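Local atomic coordinates of eukaryotic translation initiation factor 4 gamma 5 (Trypanosoma cruzi, PDB entry 6OZU), a protein that probably acts as a scaffold in translation initiation, its MIF4G domain being the kind of helical module through which eIF4G proteins bind the helicase eIF4A. Residues A[153-158]-A[204-208]; A[159-163]-A[217-221]. All blocks are in the same frame, centred on the assembly; numbering follows the deposited sequence. Where two conformers were deposited one is given.

How the contacts relate
Contact 1 and contact 2 lie end to end along helix 150-162, their centres about 9 Å apart. Residues 153-158 pack on residues 204-208 of helix 194-208, and the next turn, 159-163, packs on the start of helix 215-235, the helix that follows in the chain. One helix thus lies against two successive ones. The two sites touch directly: Tyr162 OH lies 2.7 Å from Leu208 O, a probable hydrogen bond, and Leu208 CD1 meets Leu161 CD1 at 4.0 Å, so that apolar packing carries on from one contact to the other. Leu221 joins in, its CD2 4.0 Å from Leu205 O.

Contact 1 (A[153-158]-A[204-208])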
# COMPACT_ATOMS: atom_id res chain seq x y z
N VAL A 153 -0.78 3.72 -6.92
CA VAL A 153 0.45 2.94 -6.99
C VAL A 153 1.44 3.62 -7.95
O VAL A 153 2.58 3.87 -7.56
CB VAL A 153 0.16 1.46 -7.35
CG1 VAL A 153 1.43 0.60 -7.24
CG2 VAL A 153 -0.95 0.90 -6.47
N LEU A 154 0.96 4.00 -9.14
CA LEU A 154 1.74 4.70 -10.16
C LEU A 154 2.29 6.03 -9.66
O LEU A 154 3.48 6.29 -9.87
CB LEU A 154 0.89 4.90 -11.42
CG LEU A 154 1.52 5.69 -12.58
CD1 LEU A 154 2.67 4.92 -13.22
CD2 LEU A 154 0.47 6.11 -13.57
N HIS A 155 1.44 6.87 -9.00
CA HIS A 155 1.82 8.19 -8.44
C HIS A 155 2.86 8.06 -7.34
O HIS A 155 3.76 8.89 -7.26
CB HIS A 155 0.60 8.99 -7.93
CG HIS A 155 0.90 10.43 -7.55
ND1 HIS A 155 0.47 11.49 -8.34
CD2 HIS A 155 1.54 10.94 -6.47
CE1 HIS A 155 0.88 12.59 -7.73
NE2 HIS A 155 1.54 12.31 -6.61
N VAL A 156 2.77 7.01 -6.49
CA VAL A 156 3.74 6.79 -5.41
C VAL A 156 5.11 6.44 -6.02
O VAL A 156 6.12 7.03 -5.63
CB VAL A 156 3.29 5.72 -4.38
CG1 VAL A 156 4.46 5.25 -3.51
CG2 VAL A 156 2.14 6.22 -3.53
N LEU A 157 5.12 5.48 -6.99
CA LEU A 157 6.32 5.02 -7.71
C LEU A 157 6.99 6.13 -8.51
O LEU A 157 8.22 6.14 -8.63
CB LEU A 157 6.01 3.80 -8.60
CG LEU A 157 5.63 2.50 -7.87
CD1 LEU A 157 5.33 1.40 -8.84
CD2 LEU A 157 6.72 2.07 -6.94
N GLU A 158 6.21 7.10 -9.00
CA GLU A 158 6.72 8.29 -9.69
C GLU A 158 7.66 9.07 -8.77
O GLU A 158 8.81 9.25 -9.15
CB GLU A 158 5.58 9.19 -10.15
CG GLU A 158 4.90 8.75 -11.43
CD GLU A 158 4.05 9.84 -12.05
OE1 GLU A 158 4.59 10.94 -12.31
OE2 GLU A 158 2.84 9.59 -12.27
N VAL A 204 1.86 -0.84 -14.55
CA VAL A 204 2.30 0.35 -13.81
C VAL A 204 3.77 0.64 -14.15
O VAL A 204 4.11 1.79 -14.46
CB VAL A 204 2.05 0.19 -12.28
CG1 VAL A 204 2.80 1.24 -11.45
CG2 VAL A 204 0.57 0.26 -11.99
N LEU A 205 4.61 -0.40 -14.14
CA LEU A 205 6.02 -0.28 -14.48
C LEU A 205 6.23 0.07 -15.93
O LEU A 205 7.19 0.77 -16.23
CB LEU A 205 6.85 -1.51 -14.07
CG LEU A 205 6.75 -1.98 -12.61
CD1 LEU A 205 7.63 -3.17 -12.40
CD2 LEU A 205 7.11 -0.87 -11.63
N GLU A 206 5.33 -0.37 -16.82
CA GLU A 206 5.38 -0.05 -18.26
C GLU A 206 5.04 1.42 -18.48
O GLU A 206 5.62 2.04 -19.38
CB GLU A 206 4.45 -0.94 -19.09
CG GLU A 206 4.96 -2.35 -19.33
CD GLU A 206 6.09 -2.53 -20.34
OE1 GLU A 206 7.01 -3.32 -20.04
OE2 GLU A 206 6.05 -1.90 -21.42
N GLU A 207 4.13 2.00 -17.66
CA GLU A 207 3.77 3.42 -17.70
C GLU A 207 4.93 4.31 -17.30
O GLU A 207 5.19 5.30 -17.98
CB GLU A 207 2.55 3.71 -16.83
CG GLU A 207 1.26 3.52 -17.57
CD GLU A 207 0.01 3.83 -16.78
OE1 GLU A 207 -0.61 4.89 -17.04
OE2 GLU A 207 -0.36 3.00 -15.92
N LEU A 208 5.64 3.97 -16.21
CA LEU A 208 6.82 4.70 -15.75
C LEU A 208 7.91 4.72 -16.84
O LEU A 208 8.70 5.66 -16.91
CB LEU A 208 7.38 4.07 -14.47
CG LEU A 208 6.48 4.12 -13.23
CD1 LEU A 208 6.87 3.04 -12.27
CD2 LEU A 208 6.50 5.48 -12.58
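Leu154 CG (chi1 177°) and Val204 CG1 both stand anti to the backbone N of their own residue, a setting that lets the two side chains meet. Leu157 takes the other common helical setting, chi1 -67°, which places its CG beside the backbone N and its CD1 against Val204 CG1 at 3.6 Å, the two side chains meeting at about a right angle. The same CD1 lies 4.0 Å from Leu205 CD2. Leu154 CD1 fits among residues one turn apart on helix 194-208, touching Val204 O at 3.7 Å, Glu207 CB at 3.8 Å and Leu208 CG at 3.9 Å. Leu208 spreads its fork over the partner helix, CD1 against Leu157 CB and CD2 against Glu158 CG at 3.8 Å. The axes of segments 153-158 and 204-208 approach to 9.9 Å at 46°, and at this spacing forked leucines suit the surface because each methyl can meet a different partner. Such helix pairs build the all-helical MIF4G fold; Phe179 and Leu182 of helix 173-186 also pack against Leu157. Glu207 lends its CB to Leu154 CD1, and its carboxylate lies by Leu154 CD2. Glu158 offers its methylene to Leu208, while its carboxylate has a weak, long ion pair with Arg166. With apolar surface doing the joining, the association probably rests on close fit and exclusion of water.

Contact 2 (A[159-163]-A[217-221]); sequences WLLYG and MQFLL
The thioether end of Met217 lies over one face of the Tyr162 ring, for which tyrosine offers a broad, flat surface. Met217 CE is 3.8 Å from the centroid of the Tyr162 ring and 21° off the ring normal, a CH-pi contact displaced toward CD1 and CE1. SD stands farther off, 4.9 Å from the centroid and above the same face, so the pair is also a Met-aromatic contact. The bends of the methionine at chi2 (63°) and chi3 (110°) turn the methyl onto the ring, where an unbranched, flexible side chain can follow the flat surface. That methyl, Met217 CE, also packs 3.2 Å from Leu161 O and 3.8 Å from Leu161 CB. These residues join the last turn of helix 150-162 to the first turns of helix 215-235 in the all-helical MIF4G domain, and Gly163, with positive phi, takes the chain out of the first helix. A polar group beside this packing is the Tyr162 hydroxyl, whose partner is Leu208 O; Leu221 CD1 approaches Tyr162 OH at 4.0 Å. Purely aliphatic packing lies beside the ring: Leu161 divides its fork, a shape that suits a place between two leucines, with Leu161 CD2 meeting Leu220 CD2 and Leu161 CD1 meeting Leu221 CD2, each at 4.2 Å. Phe179 of helix 173-186 also packs against Leu161.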
# COMPACT_ATOMS: atom_id res chain seq x y z
N TRP A 159 7.22 9.47 -7.55
CA TRP A 159 8.09 10.20 -6.63
C TRP A 159 9.12 9.31 -5.95
O TRP A 159 10.23 9.75 -5.67
CB TRP A 159 7.33 11.06 -5.61
CG TRP A 159 6.39 10.33 -4.68
CD1 TRP A 159 5.03 10.30 -4.76
CD2 TRP A 159 6.75 9.67 -3.44
NE1 TRP A 159 4.50 9.64 -3.66
CE2 TRP A 159 5.54 9.22 -2.85
CE3 TRP A 159 7.96 9.45 -2.75
CZ2 TRP A 159 5.52 8.52 -1.63
CZ3 TRP A 159 7.93 8.75 -1.55
CH2 TRP A 159 6.73 8.30 -1.01
N LEU A 160 8.78 8.03 -5.73
CA LEU A 160 9.69 7.06 -5.12
C LEU A 160 10.92 6.82 -6.00
O LEU A 160 12.03 6.74 -5.46
CB LEU A 160 8.93 5.76 -4.85
CG LEU A 160 9.53 4.78 -3.85
CD1 LEU A 160 9.33 5.27 -2.41
CD2 LEU A 160 8.90 3.42 -4.01
N LEU A 161 10.72 6.73 -7.34
CA LEU A 161 11.80 6.48 -8.30
C LEU A 161 12.38 7.74 -8.93
O LEU A 161 13.60 7.83 -9.08
CB LEU A 161 11.34 5.53 -9.41
CG LEU A 161 10.87 4.10 -9.01
CD1 LEU A 161 10.23 3.41 -10.21
CD2 LEU A 161 12.03 3.25 -8.46
N TYR A 162 11.52 8.68 -9.36
CA TYR A 162 11.95 9.92 -10.02
C TYR A 162 12.14 11.11 -9.08
O TYR A 162 12.60 12.15 -9.54
CB TYR A 162 10.99 10.31 -11.16
CG TYR A 162 10.95 9.32 -12.32
CD1 TYR A 162 11.94 9.33 -13.30
CD2 TYR A 162 9.88 8.45 -12.48
CE1 TYR A 162 11.88 8.47 -14.39
CE2 TYR A 162 9.82 7.57 -13.56
CZ TYR A 162 10.82 7.59 -14.51
OH TYR A 162 10.78 6.73 -15.57
N GLY A 163 11.84 10.94 -7.80
CA GLY A 163 11.97 11.99 -6.81
C GLY A 163 10.69 12.80 -6.64
O GLY A 163 9.83 12.81 -7.53
N MET A 217 17.62 3.91 -15.35
CA MET A 217 16.18 3.89 -15.11
C MET A 217 15.44 2.96 -16.08
O MET A 217 14.50 2.26 -15.68
CB MET A 217 15.59 5.31 -15.11
CG MET A 217 14.21 5.39 -14.47
SD MET A 217 14.21 4.96 -12.71
CE MET A 217 13.88 6.53 -12.04
N GLN A 218 15.87 2.95 -17.34
CA GLN A 218 15.28 2.08 -18.34
C GLN A 218 15.71 0.66 -18.10
O GLN A 218 14.88 -0.24 -18.25
CB GLN A 218 15.66 2.54 -19.73
CG GLN A 218 14.43 2.68 -20.59
CD GLN A 218 14.76 2.72 -22.05
OE1 GLN A 218 15.17 1.72 -22.62
NE2 GLN A 218 14.59 3.87 -22.67
N PHE A 219 16.98 0.43 -17.70
CA PHE A 219 17.48 -0.91 -17.38
C PHE A 219 16.72 -1.46 -16.17
O PHE A 219 16.31 -2.62 -16.19
CB PHE A 219 19.01 -0.94 -17.18
CG PHE A 219 19.58 -2.33 -17.11
CD1 PHE A 219 19.81 -3.08 -18.26
CD2 PHE A 219 19.86 -2.93 -15.88
CE1 PHE A 219 20.29 -4.40 -18.19
CE2 PHE A 219 20.36 -4.24 -15.81
CZ PHE A 219 20.57 -4.96 -16.96
N LEU A 220 16.49 -0.62 -15.15
CA LEU A 220 15.76 -1.00 -13.94
C LEU A 220 14.34 -1.47 -14.26
O LEU A 220 13.98 -2.58 -13.87
CB LEU A 220 15.72 0.15 -12.93
CG LEU A 220 15.01 -0.15 -11.61
CD1 LEU A 220 15.97 -0.24 -10.50
CD2 LEU A 220 13.99 0.87 -11.30
N LEU A 221 13.55 -0.64 -14.97
CA LEU A 221 12.16 -0.95 -15.32
C LEU A 221 12.02 -2.12 -16.30
O LEU A 221 11.12 -2.95 -16.10
CB LEU A 221 11.46 0.30 -15.83
CG LEU A 221 11.34 1.45 -14.84
CD1 LEU A 221 11.05 2.76 -15.55
CD2 LEU A 221 10.31 1.13 -13.72